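3-keto-5-aminohexanoate cleavage protein (Archaeoglobus fulgidus, PDB 3LOT) probably acts as a zinc-dependent beta-keto acid cleavage enzyme, breaking down 3-keto-5-aminohexanoate on a TIM-barrel scaffold. Local coordinates at residues 11-16 / 48-53; 80-85 / 108-113; 42-47 / 275-280; 32-37 / 69-74. All blocks are in the same frame, centred on the assembly; numbering follows the deposited sequence. Where two conformers were deposited one is given.

Contact 1 of 4, residues 11-16 / 48-53. With ZN (zinc ion), chain P.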
loop_
_atom_site.group_PDB
_atom_site.type_symbol
_atom_site.label_atom_id
_atom_site.label_comp_id
_atom_site.label_asym_id
_atom_site.label_seq_id
_atom_site.Cartn_x
_atom_site.Cartn_y
_atom_site.Cartn_z
ATOM N N THR D 11 8.701 25.837 -2.483
ATOM C CA THR D 11 9.897 26.090 -3.278
ATOM C C THR D 11 9.483 26.442 -4.672
ATOM O O THR D 11 8.551 25.828 -5.214
ATOM C CB THR D 11 10.828 24.871 -3.336
ATOM O OG1 THR D 11 11.300 24.594 -2.014
ATOM C CG2 THR D 11 12.024 25.188 -4.270
ATOM N N CYS D 12 10.111 27.455 -5.271
ATOM C CA CYS D 12 9.807 27.723 -6.684
ATOM C C CYS D 12 11.005 27.443 -7.586
ATOM O O CYS D 12 12.037 28.073 -7.432
ATOM C CB CYS D 12 9.260 29.128 -6.902
ATOM S SG CYS D 12 8.522 29.288 -8.567
ATOM N N ALA D 13 10.857 26.459 -8.475
ATOM C CA ALA D 13 11.914 26.054 -9.417
ATOM C C ALA D 13 11.807 26.889 -10.698
ATOM O O ALA D 13 10.907 26.703 -11.505
ATOM C CB ALA D 13 11.837 24.554 -9.704
ATOM N N ILE D 14 12.744 27.812 -10.875
ATOM C CA ILE D 14 12.536 28.944 -11.777
ATOM C C ILE D 14 12.623 28.618 -13.286
ATOM O O ILE D 14 11.829 29.159 -14.091
ATOM C CB ILE D 14 13.526 30.089 -11.454
ATOM C CG1 ILE D 14 13.313 30.622 -10.022
ATOM C CG2 ILE D 14 13.484 31.229 -12.523
ATOM C CD1 ILE D 14 11.889 31.166 -9.694
ATOM N N THR D 15 13.591 27.787 -13.688
ATOM C CA THR D 15 13.759 27.528 -15.100
ATOM C C THR D 15 14.217 26.123 -15.511
ATOM O O THR D 15 13.828 25.636 -16.563
ATOM C CB THR D 15 14.603 28.651 -15.815
ATOM O OG1 THR D 15 14.496 28.507 -17.250
ATOM C CG2 THR D 15 16.077 28.677 -15.431
ATOM N N GLY D 16 15.066 25.503 -14.725
ATOM C CA GLY D 16 15.501 24.161 -15.062
ATOM C C GLY D 16 16.324 24.045 -16.319
ATOM O O GLY D 16 16.906 25.047 -16.832
HETATM N N MSE D 48 11.823 29.457 -0.722
HETATM C CA MSE D 48 13.010 28.940 -1.411
HETATM C C MSE D 48 12.820 28.989 -2.937
HETATM O O MSE D 48 11.738 28.700 -3.459
HETATM C CB MSE D 48 13.310 27.500 -0.969
HETATM C CG MSE D 48 14.725 27.000 -1.357
HETATM SE SE MSE D 48 15.441 25.482 -0.309
HETATM C CE MSE D 48 13.886 24.288 -0.173
ATOM N N VAL D 49 13.894 29.361 -3.630
ATOM C CA VAL D 49 13.949 29.311 -5.067
ATOM C C VAL D 49 15.044 28.345 -5.511
ATOM O O VAL D 49 16.137 28.280 -4.919
ATOM C CB VAL D 49 14.151 30.703 -5.711
ATOM C CG1 VAL D 49 12.959 31.538 -5.457
ATOM C CG2 VAL D 49 15.418 31.389 -5.262
ATOM N N HIS D 50 14.742 27.606 -6.570
ATOM C CA HIS D 50 15.685 26.658 -7.130
ATOM C C HIS D 50 16.206 27.139 -8.480
ATOM O O HIS D 50 15.426 27.391 -9.359
ATOM C CB HIS D 50 15.016 25.305 -7.232
ATOM C CG HIS D 50 15.891 24.266 -7.809
ATOM N ND1 HIS D 50 17.089 23.900 -7.233
ATOM C CD2 HIS D 50 15.766 23.527 -8.939
ATOM C CE1 HIS D 50 17.649 22.961 -7.972
ATOM N NE2 HIS D 50 16.855 22.701 -8.991
ATOM N N ILE D 51 17.531 27.282 -8.588
ATOM C CA ILE D 51 18.182 27.997 -9.696
ATOM C C ILE D 51 19.047 27.078 -10.590
ATOM O O ILE D 51 19.897 26.328 -10.079
ATOM C CB ILE D 51 19.064 29.184 -9.160
ATOM C CG1 ILE D 51 18.194 30.219 -8.394
ATOM C CG2 ILE D 51 19.883 29.857 -10.290
ATOM C CD1 ILE D 51 16.955 30.753 -9.131
ATOM N N HIS D 52 18.763 27.104 -11.891
ATOM C CA HIS D 52 19.697 26.708 -12.949
ATOM C C HIS D 52 20.183 27.941 -13.735
ATOM O O HIS D 52 19.517 28.971 -13.773
ATOM C CB HIS D 52 19.033 25.814 -13.987
ATOM C CG HIS D 52 18.640 24.453 -13.495
ATOM N ND1 HIS D 52 19.008 23.289 -14.150
ATOM C CD2 HIS D 52 17.882 24.070 -12.442
ATOM C CE1 HIS D 52 18.517 22.253 -13.502
ATOM N NE2 HIS D 52 17.840 22.699 -12.461
ATOM N N ALA D 53 21.322 27.790 -14.405
ATOM C CA ALA D 53 21.812 28.785 -15.359
ATOM C C ALA D 53 21.442 28.356 -16.788
ATOM O O ALA D 53 21.342 27.162 -17.090
ATOM C CB ALA D 53 23.324 28.911 -15.229
HETATM ZN ZN ZN P . 16.456 21.473 -11.052
HETATM O O HOH W 1 15.507 26.515 -12.006
HETATM O O HOH W 2 19.572 25.155 -17.691
#

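Contact 2 of 4, residues 80-85 / 108-113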
loop_
_atom_site.group_PDB
_atom_site.type_symbol
_atom_site.label_atom_id
_atom_site.label_comp_id
_atom_site.label_asym_id
_atom_site.label_seq_id
_atom_site.Cartn_x
_atom_site.Cartn_y
_atom_site.Cartn_z
ATOM N N ASP D 80 15.799 38.062 0.640
ATOM C CA ASP D 80 16.358 37.117 1.619
ATOM C C ASP D 80 15.967 35.651 1.347
ATOM O O ASP D 80 16.263 34.764 2.134
ATOM C CB ASP D 80 16.049 37.531 3.077
ATOM C CG ASP D 80 14.591 37.425 3.454
ATOM O OD1 ASP D 80 13.747 37.287 2.559
ATOM O OD2 ASP D 80 14.276 37.500 4.682
ATOM N N VAL D 81 15.294 35.420 0.234
ATOM C CA VAL D 81 14.935 34.073 -0.179
ATOM C C VAL D 81 16.105 33.108 -0.089
ATOM O O VAL D 81 17.262 33.486 -0.356
ATOM C CB VAL D 81 14.384 34.068 -1.634
ATOM C CG1 VAL D 81 15.498 34.348 -2.649
ATOM C CG2 VAL D 81 13.647 32.748 -1.931
ATOM N N VAL D 82 15.816 31.861 0.303
ATOM C CA VAL D 82 16.831 30.812 0.286
ATOM C C VAL D 82 17.103 30.408 -1.187
ATOM O O VAL D 82 16.186 30.092 -1.950
ATOM C CB VAL D 82 16.437 29.583 1.169
ATOM C CG1 VAL D 82 17.506 28.486 1.115
ATOM C CG2 VAL D 82 16.219 30.019 2.655
ATOM N N ILE D 83 18.367 30.501 -1.583
ATOM C CA ILE D 83 18.778 30.246 -2.961
ATOM C C ILE D 83 19.380 28.849 -3.044
ATOM O O ILE D 83 20.501 28.573 -2.531
ATOM C CB ILE D 83 19.800 31.304 -3.460
ATOM C CG1 ILE D 83 19.213 32.739 -3.332
ATOM C CG2 ILE D 83 20.235 30.912 -4.882
ATOM C CD1 ILE D 83 20.234 33.892 -3.422
ATOM N N ASN D 84 18.592 27.945 -3.590
ATOM C CA ASN D 84 18.964 26.533 -3.776
ATOM C C ASN D 84 19.518 26.379 -5.190
ATOM O O ASN D 84 18.793 26.633 -6.159
ATOM C CB ASN D 84 17.684 25.685 -3.600
ATOM C CG ASN D 84 17.901 24.169 -3.815
ATOM O OD1 ASN D 84 18.621 23.767 -4.714
ATOM N ND2 ASN D 84 17.201 23.328 -3.022
ATOM N N VAL D 85 20.759 25.911 -5.295
ATOM C CA VAL D 85 21.447 25.759 -6.578
ATOM C C VAL D 85 21.442 24.291 -7.065
ATOM O O VAL D 85 21.606 23.368 -6.278
ATOM C CB VAL D 85 22.892 26.249 -6.421
ATOM C CG1 VAL D 85 23.617 26.215 -7.735
ATOM C CG2 VAL D 85 22.874 27.646 -5.836
ATOM N N LYS D 108 29.418 28.252 -2.407
ATOM C CA LYS D 108 29.060 27.837 -1.035
ATOM C C LYS D 108 27.632 28.204 -0.655
ATOM O O LYS D 108 27.398 28.957 0.278
ATOM C CB LYS D 108 30.070 28.424 -0.038
ATOM C CG LYS D 108 31.498 28.076 -0.334
ATOM C CD LYS D 108 32.428 28.779 0.627
ATOM C CE LYS D 108 33.758 28.117 0.759
ATOM N NZ LYS D 108 34.390 27.852 -0.559
ATOM N N PRO D 109 26.646 27.694 -1.413
ATOM C CA PRO D 109 25.275 28.033 -1.129
ATOM C C PRO D 109 24.784 27.351 0.141
ATOM O O PRO D 109 25.405 26.400 0.634
ATOM C CB PRO D 109 24.498 27.469 -2.350
ATOM C CG PRO D 109 25.349 26.324 -2.829
ATOM C CD PRO D 109 26.775 26.725 -2.520
ATOM N N GLU D 110 23.663 27.840 0.649
ATOM C CA GLU D 110 23.032 27.271 1.830
ATOM C C GLU D 110 22.508 25.864 1.587
ATOM O O GLU D 110 22.504 25.043 2.499
ATOM C CB GLU D 110 21.865 28.142 2.300
ATOM C CG GLU D 110 22.232 29.571 2.812
ATOM C CD GLU D 110 21.043 30.260 3.450
ATOM O OE1 GLU D 110 20.258 30.899 2.710
ATOM O OE2 GLU D 110 20.857 30.154 4.681
ATOM N N ILE D 111 21.993 25.620 0.390
ATOM C CA ILE D 111 21.403 24.332 0.047
ATOM C C ILE D 111 21.609 24.160 -1.471
ATOM O O ILE D 111 21.658 25.154 -2.234
ATOM C CB ILE D 111 19.909 24.298 0.514
ATOM C CG1 ILE D 111 19.236 22.949 0.222
ATOM C CG2 ILE D 111 19.079 25.488 -0.108
ATOM C CD1 ILE D 111 18.060 22.700 1.086
ATOM N N ALA D 112 21.813 22.929 -1.902
ATOM C CA ALA D 112 21.946 22.622 -3.319
ATOM C C ALA D 112 21.444 21.208 -3.606
ATOM O O ALA D 112 21.361 20.382 -2.695
ATOM C CB ALA D 112 23.340 22.781 -3.796
ATOM N N THR D 113 21.071 20.937 -4.852
ATOM C CA THR D 113 20.438 19.657 -5.107
ATOM C C THR D 113 21.525 18.585 -5.232
ATOM O O THR D 113 22.656 18.887 -5.587
ATOM C CB THR D 113 19.442 19.683 -6.298
ATOM O OG1 THR D 113 20.088 19.997 -7.523
ATOM C CG2 THR D 113 18.391 20.710 -6.040
HETATM O O HOH W 3 22.368 29.827 -1.067
HETATM O O HOH W 4 20.598 31.677 0.019
#

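Contact 3 of 4, residues 42-47 / 275-280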
loop_
_atom_site.group_PDB
_atom_site.type_symbol
_atom_site.label_atom_id
_atom_site.label_comp_id
_atom_site.label_asym_id
_atom_site.label_seq_id
_atom_site.Cartn_x
_atom_site.Cartn_y
_atom_site.Cartn_z
ATOM N N ALA D 42 9.605 34.719 -4.677
ATOM C CA ALA D 42 9.790 34.984 -3.260
ATOM C C ALA D 42 8.716 35.861 -2.693
ATOM O O ALA D 42 8.172 35.575 -1.649
ATOM C CB ALA D 42 11.159 35.622 -3.015
ATOM N N GLU D 43 8.416 36.945 -3.391
ATOM C CA GLU D 43 7.428 37.888 -2.955
ATOM C C GLU D 43 6.033 37.291 -2.995
ATOM O O GLU D 43 5.176 37.717 -2.241
ATOM C CB GLU D 43 7.502 39.148 -3.808
ATOM C CG GLU D 43 8.769 39.995 -3.467
ATOM C CD GLU D 43 8.850 41.301 -4.304
ATOM O OE1 GLU D 43 7.847 41.584 -5.019
ATOM O OE2 GLU D 43 9.901 42.017 -4.240
ATOM N N ALA D 44 5.831 36.273 -3.824
ATOM C CA ALA D 44 4.563 35.528 -3.881
ATOM C C ALA D 44 4.424 34.452 -2.778
ATOM O O ALA D 44 3.398 33.799 -2.670
ATOM C CB ALA D 44 4.391 34.890 -5.279
ATOM N N GLY D 45 5.452 34.233 -1.969
ATOM C CA GLY D 45 5.369 33.260 -0.885
ATOM C C GLY D 45 6.359 32.106 -0.944
ATOM O O GLY D 45 6.385 31.287 -0.050
ATOM N N ALA D 46 7.177 32.035 -1.997
ATOM C CA ALA D 46 8.231 31.017 -2.085
ATOM C C ALA D 46 9.353 31.360 -1.148
ATOM O O ALA D 46 10.129 32.316 -1.364
ATOM C CB ALA D 46 8.788 30.871 -3.505
ATOM N N GLY D 47 9.471 30.552 -0.112
ATOM C CA GLY D 47 10.519 30.748 0.853
ATOM C C GLY D 47 11.867 30.296 0.320
ATOM O O GLY D 47 12.914 30.685 0.884
ATOM N N SER D 275 4.030 33.274 -15.544
ATOM C CA SER D 275 5.211 33.468 -14.689
ATOM C C SER D 275 5.259 32.403 -13.613
ATOM O O SER D 275 4.268 31.740 -13.298
ATOM C CB SER D 275 5.151 34.815 -13.961
ATOM O OG SER D 275 3.997 34.798 -13.116
ATOM N N ASN D 276 6.418 32.315 -13.001
ATOM C CA ASN D 276 6.588 31.520 -11.821
ATOM C C ASN D 276 5.661 31.991 -10.715
ATOM O O ASN D 276 5.031 31.158 -10.041
ATOM C CB ASN D 276 8.061 31.589 -11.388
ATOM C CG ASN D 276 8.914 30.602 -12.156
ATOM O OD1 ASN D 276 8.907 29.398 -11.857
ATOM N ND2 ASN D 276 9.616 31.089 -13.161
ATOM N N ALA D 277 5.530 33.318 -10.569
ATOM C CA ALA D 277 4.735 33.887 -9.497
ATOM C C ALA D 277 3.308 33.389 -9.576
ATOM O O ALA D 277 2.707 33.152 -8.575
ATOM C CB ALA D 277 4.797 35.425 -9.514
ATOM N N GLU D 278 2.769 33.211 -10.777
ATOM C CA GLU D 278 1.402 32.741 -10.918
ATOM C C GLU D 278 1.118 31.363 -10.282
ATOM O O GLU D 278 0.067 31.137 -9.688
ATOM C CB GLU D 278 1.028 32.706 -12.407
ATOM C CG GLU D 278 -0.422 32.707 -12.654
ATOM C CD GLU D 278 -0.786 32.466 -14.135
ATOM O OE1 GLU D 278 0.093 32.142 -14.956
ATOM O OE2 GLU D 278 -1.977 32.588 -14.462
ATOM N N GLN D 279 2.056 30.441 -10.452
ATOM C CA GLN D 279 1.980 29.112 -9.859
ATOM C C GLN D 279 2.209 29.181 -8.348
ATOM O O GLN D 279 1.546 28.486 -7.579
ATOM C CB GLN D 279 3.035 28.204 -10.501
ATOM C CG GLN D 279 2.726 27.783 -11.931
ATOM C CD GLN D 279 3.872 26.993 -12.581
ATOM O OE1 GLN D 279 4.957 26.876 -12.010
ATOM N NE2 GLN D 279 3.619 26.433 -13.753
ATOM N N VAL D 280 3.160 29.997 -7.913
ATOM C CA VAL D 280 3.361 30.192 -6.470
ATOM C C VAL D 280 2.101 30.742 -5.790
ATOM O O VAL D 280 1.688 30.224 -4.773
ATOM C CB VAL D 280 4.564 31.084 -6.157
ATOM C CG1 VAL D 280 4.641 31.371 -4.641
ATOM C CG2 VAL D 280 5.827 30.439 -6.681
#

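Contact 4 of 4, residues 32-37 / 69-74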
loop_
_atom_site.group_PDB
_atom_site.type_symbol
_atom_site.label_atom_id
_atom_site.label_comp_id
_atom_site.label_asym_id
_atom_site.label_seq_id
_atom_site.Cartn_x
_atom_site.Cartn_y
_atom_site.Cartn_z
ATOM N N ASP D 32 19.155 37.749 -16.154
ATOM C CA ASP D 32 18.346 38.791 -15.515
ATOM C C ASP D 32 16.882 38.364 -15.409
ATOM O O ASP D 32 16.209 38.707 -14.430
ATOM C CB ASP D 32 18.467 40.118 -16.247
ATOM C CG ASP D 32 19.794 40.802 -16.000
ATOM O OD1 ASP D 32 20.461 40.598 -14.940
ATOM O OD2 ASP D 32 20.180 41.589 -16.886
ATOM N N GLN D 33 16.386 37.634 -16.409
ATOM C CA GLN D 33 15.045 37.062 -16.311
ATOM C C GLN D 33 14.910 36.062 -15.169
ATOM O O GLN D 33 13.939 36.079 -14.439
ATOM C CB GLN D 33 14.652 36.357 -17.606
ATOM C CG GLN D 33 14.358 37.282 -18.727
ATOM C CD GLN D 33 14.165 36.533 -20.026
ATOM O OE1 GLN D 33 14.239 35.305 -20.068
ATOM N NE2 GLN D 33 13.851 37.262 -21.066
ATOM N N ILE D 34 15.894 35.198 -15.000
ATOM C CA ILE D 34 15.890 34.254 -13.889
ATOM C C ILE D 34 15.890 35.004 -12.542
ATOM O O ILE D 34 15.135 34.650 -11.632
ATOM C CB ILE D 34 17.091 33.224 -14.003
ATOM C CG1 ILE D 34 16.928 32.333 -15.226
ATOM C CG2 ILE D 34 17.219 32.374 -12.705
ATOM C CD1 ILE D 34 18.309 31.783 -15.774
ATOM N N VAL D 35 16.718 36.042 -12.430
ATOM C CA VAL D 35 16.800 36.837 -11.211
ATOM C C VAL D 35 15.439 37.480 -10.858
ATOM O O VAL D 35 14.956 37.345 -9.749
ATOM C CB VAL D 35 17.871 37.942 -11.335
ATOM C CG1 VAL D 35 17.804 38.908 -10.124
ATOM C CG2 VAL D 35 19.241 37.375 -11.490
ATOM N N GLU D 36 14.820 38.139 -11.829
ATOM C CA GLU D 36 13.549 38.829 -11.621
ATOM C C GLU D 36 12.432 37.850 -11.279
ATOM O O GLU D 36 11.625 38.115 -10.387
ATOM C CB GLU D 36 13.164 39.676 -12.840
ATOM C CG GLU D 36 13.969 40.916 -12.980
ATOM C CD GLU D 36 13.813 41.837 -11.741
ATOM O OE1 GLU D 36 12.621 42.160 -11.410
ATOM O OE2 GLU D 36 14.876 42.231 -11.121
ATOM N N GLU D 37 12.408 36.700 -11.948
ATOM C CA GLU D 37 11.405 35.691 -11.649
ATOM C C GLU D 37 11.613 35.058 -10.292
ATOM O O GLU D 37 10.642 34.750 -9.650
ATOM C CB GLU D 37 11.426 34.596 -12.694
ATOM C CG GLU D 37 10.778 35.009 -13.961
ATOM C CD GLU D 37 9.249 34.896 -13.864
ATOM O OE1 GLU D 37 8.691 33.754 -14.054
ATOM O OE2 GLU D 37 8.641 35.966 -13.601
ATOM N N ARG D 69 27.062 32.691 -10.420
ATOM C CA ARG D 69 27.516 33.667 -9.429
ATOM C C ARG D 69 26.732 34.967 -9.612
ATOM O O ARG D 69 26.246 35.557 -8.630
ATOM C CB ARG D 69 29.013 33.905 -9.477
ATOM C CG ARG D 69 29.485 34.740 -8.272
ATOM C CD ARG D 69 30.932 35.056 -8.310
ATOM N NE ARG D 69 31.775 33.919 -8.660
ATOM C CZ ARG D 69 32.181 32.975 -7.818
ATOM N NH1 ARG D 69 31.802 32.975 -6.535
ATOM N NH2 ARG D 69 32.977 32.004 -8.264
ATOM N N TYR D 70 26.579 35.373 -10.868
ATOM C CA TYR D 70 25.824 36.568 -11.185
ATOM C C TYR D 70 24.373 36.464 -10.732
ATOM O O TYR D 70 23.883 37.363 -10.049
ATOM C CB TYR D 70 25.919 36.888 -12.685
ATOM C CG TYR D 70 25.093 38.062 -13.110
ATOM C CD1 TYR D 70 25.606 39.372 -13.061
ATOM C CD2 TYR D 70 23.806 37.875 -13.571
ATOM C CE1 TYR D 70 24.817 40.464 -13.469
ATOM C CE2 TYR D 70 23.021 38.917 -13.951
ATOM C CZ TYR D 70 23.506 40.215 -13.893
ATOM O OH TYR D 70 22.684 41.239 -14.316
ATOM N N ILE D 71 23.687 35.397 -11.136
ATOM C CA ILE D 71 22.275 35.193 -10.802
ATOM C C ILE D 71 22.037 35.194 -9.285
ATOM O O ILE D 71 21.174 35.910 -8.760
ATOM C CB ILE D 71 21.744 33.869 -11.376
ATOM C CG1 ILE D 71 21.783 33.915 -12.905
ATOM C CG2 ILE D 71 20.327 33.613 -10.913
ATOM C CD1 ILE D 71 21.419 32.631 -13.582
ATOM N N CYS D 72 22.874 34.465 -8.567
ATOM C CA CYS D 72 22.671 34.315 -7.113
ATOM C C CYS D 72 22.966 35.609 -6.386
ATOM O O CYS D 72 22.231 35.996 -5.484
ATOM C CB CYS D 72 23.499 33.155 -6.567
ATOM S SG CYS D 72 22.915 31.617 -7.246
ATOM N N ARG D 73 24.012 36.312 -6.811
ATOM C CA ARG D 73 24.357 37.563 -6.175
ATOM C C ARG D 73 23.247 38.600 -6.357
ATOM O O ARG D 73 22.895 39.326 -5.430
ATOM C CB ARG D 73 25.675 38.121 -6.733
ATOM C CG ARG D 73 26.086 39.465 -6.095
ATOM C CD ARG D 73 27.446 39.981 -6.623
ATOM N NE ARG D 73 27.489 39.966 -8.090
ATOM C CZ ARG D 73 28.340 39.257 -8.841
ATOM N NH1 ARG D 73 29.294 38.502 -8.304
ATOM N NH2 ARG D 73 28.259 39.345 -10.169
ATOM N N GLU D 74 22.708 38.666 -7.563
ATOM C CA GLU D 74 21.655 39.621 -7.877
ATOM C C GLU D 74 20.356 39.293 -7.169
ATOM O O GLU D 74 19.650 40.212 -6.750
ATOM C CB GLU D 74 21.445 39.697 -9.401
ATOM C CG GLU D 74 22.641 40.317 -10.152
ATOM C CD GLU D 74 22.697 41.834 -10.001
ATOM O OE1 GLU D 74 21.690 42.491 -10.308
ATOM O OE2 GLU D 74 23.732 42.369 -9.585
HETATM O O HOH W 5 19.529 40.996 -12.473
#

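Contact 1 of 4, residues 11-16 / 48-53
Gly16 lies over one face of the His52 imidazole: Gly16 CA is 3.5 Å from the ring centroid and 11° off the ring normal, a CH-pi contact. The same ring reaches the zinc ion with His52 NE2 at 2.3 Å, and His50 NE2 is the companion ligand at 2.4 Å. Both histidines come from the second strand of the TIM barrel, which runs parallel to the first, strand 7-13; Glu262, further along the chain, adds a third protein ligand. His50 stands on the sheet face of Thr11 and Ala13; there chi1 of 179° places CG anti to the backbone N. Ala13 CB sits at the ring edge, 4.1 Å from His50 CD2, and Asn84 takes the hydrogen bond of His50 ND1, so the second nitrogen of the ring is held as well.

Further out, the paired backbones keep these groups in place. Cys12 N bonds to Met48 O at 2.7 Å. His50 N returns a bond to Cys12 O at 2.9 Å. Ile14 N meets His50 O with a nearly straight N-H...O angle of 175°. Thr11 CG2 packs over Met48 O, with His50 CB not far off, and Thr11 OG1 lies against Met48 CB. An alanine here would probably leave a gap beside the Met48 side chain, where OG1 is lost, and another over Met48 O, where CG2 is lost. On the helix side, Ile14 and Ile51 lie side by side, Ile14 CG1 against Ile51 CD1. His50 O has a second donor in a water, 2.8 Å away, which in turn accepts from Thr15 N.

Contact 2 of 4, residues 80-85 / 108-113
In the parallel sheet of the TIM barrel, strand 82-85 pairs with strand 111-115, and the pairing is firm where Val85 faces Ala112. Two backbone bonds define it: Val85 N to Ile111 O at 3.3 Å, with an N-H...O angle of 161°, and Thr113 N to Val85 O at 2.9 Å. The short strand axes diverge by 31°. Toward the start of the strands, water takes over from direct pairing. One water donates to Ile83 O at 2.7 Å and accepts from Glu110 N at 2.9 Å; a second accepts from Ile83 N and donates to Glu110 OE1 at 2.8 Å. The Glu110 carboxylate is tied down further by Arg301, in a salt bridge to OE1, and by Gly308 N, which bonds to OE2.

Among the side chains, Ile111 CG2 meets both Val82 and Asn84. The Ile111 and Val82 side chains cross at about a right angle, with Ile111 CG2 3.6 Å from Val82 CG1. Ile111 CG2 also touches Asn84 CB at 3.8 Å. The CG of Asn84 stands anti to its backbone N (chi1 178°), and beyond it Asn84 OD1 lies 3.3 Å from Thr113 CG2. That oxygen hydrogen-bonds to ND1 of the zinc ligand His50, while Asn84 ND2 has a weak bond to Glu172. Thr113 OG1 hydrogen-bonds to an unidentified molecule, probably from the crystallisation liquor. Asn84 is thus a second-shell residue, and this gathering of polar groups near a metal is consistent with the active site that TIM barrels carry at the C-terminal ends of their strands.

Contact 3 of 4, residues 42-47 / 275-280
Val280 and Ala44 carry this contact, Val280 packing against Ala44 and Ala46 at the C-terminal end of helix 31-43. Its CB is 3.9 Å from Ala44 CB. From there the side chain divides. CG1 is anti to the backbone N (chi1 174°) and points into the turn of residues 44-46, where it lies 3.6 Å from Ala44 CB and 3.4 Å from Ala44 O. The same methyl also touches the backbone of the turn, 3.7 Å from Ala46 N, and brushes Ala46 CB at 4.3 Å. CG2 takes the other direction, and Val280 packs on Cys12 of strand 7-13. One turn earlier on helix 276-289, Ala277 CB meets Ala44 CB at 4.3 Å. No hydrogen bond crosses between the segments; the 169 Å² of buried surface is essentially van der Waals packing.

Polar bonds shape each segment separately. Gly45 closes helix 31-43 in a Schellman motif, with a positive phi of 119° and Gly45 N bonded back to Ala42 O. A CB at this position would be pressed against Ala44 O. On the other segment, Ser275 is the N-cap of helix 276-289: its OG accepts from Glu278 N at 3.1 Å, with an N-H...O angle of 150°. A further tie runs from Asn276 N to Glu37 of helix 31-43. The small side chains let the end of one helix sit close to the first turns of the other. Helix 31-43 follows strand 7-13, and helix 276-289 is the next helix after strand 256-259; these strands are neighbours in the sheet, so the contact belongs to the seam where the helical layer of a TIM barrel closes between its first and last units.

Contact 4 of 4, residues 32-37 / 69-74
The Tyr70 ring has Asp32 at its edge and Glu74 on one face. Asp32 OD1 lies in the ring plane and accepts the hydrogen bond of Tyr70 OH; the modelled separation of 2.4 Å is very short, so its exact value is doubtful. The carboxylate is turned 49° from the ring. On the face, Glu74 CG sits 3.8 Å above the plane, displaced from the ring centre. A water donates to Asp32 OD1 at 2.7 Å and makes a weak bond to Glu74 OE1. The two acidic oxygens Asp32 OD1 and Glu74 OE1 are 5.2 Å apart, and their repulsion is probably eased by this water and by the salt bridge of Glu74 OE2 to Lys77.

These groups lie on the outer side of two neighbouring helices in the layer around the TIM barrel, 31-43 and 65-78. The short axes run in nearly the same sense, 29° apart and 9.1 Å at closest approach.

Inward from these polar groups, the contact becomes aliphatic. Val35 lies between Ile71 and Glu74: with CG1 anti to its backbone N (chi1 172°), that methyl rests 3.8 Å from Glu74 CB, while CG2 is 3.7 Å from Ile71 O. An alanine here would probably open a gap between the helices, leaving Ile71 O and Glu74 CB without the valine methyls. Deeper still, Ile34 and Ile71 cross obliquely, Ile34 CG2 lying 3.8 Å from Ile71 CG2 and the two CD1 atoms also touching. Both isoleucines reach the barrel strand beneath, where each packs on Ile51.

In the fold
Contacts 1 and 2 are wholly buried in the parallel sheet and rest on backbone hydrogen bonds; contacts 3 and 4 join helices of the outer layer, are only partly buried, and depend mainly on side-chain packing. Strands 48-54 and 82-85 are neighbours, so contacts 1 and 2 share one sheet, probably hydrogen-bonded from Val49 O to Asn84 N. Helix 31-43 serves both outer contacts: its beginning meets helix 65-78 in contact 4, its end helix 276-289 in contact 3. Chemistry follows depth, from zinc ligands in contact 1 and their second shell in contact 2 to small apolar groups in contact 3 and, in contact 4, aliphatic packing with a carboxylate-phenol pair at its exposed side.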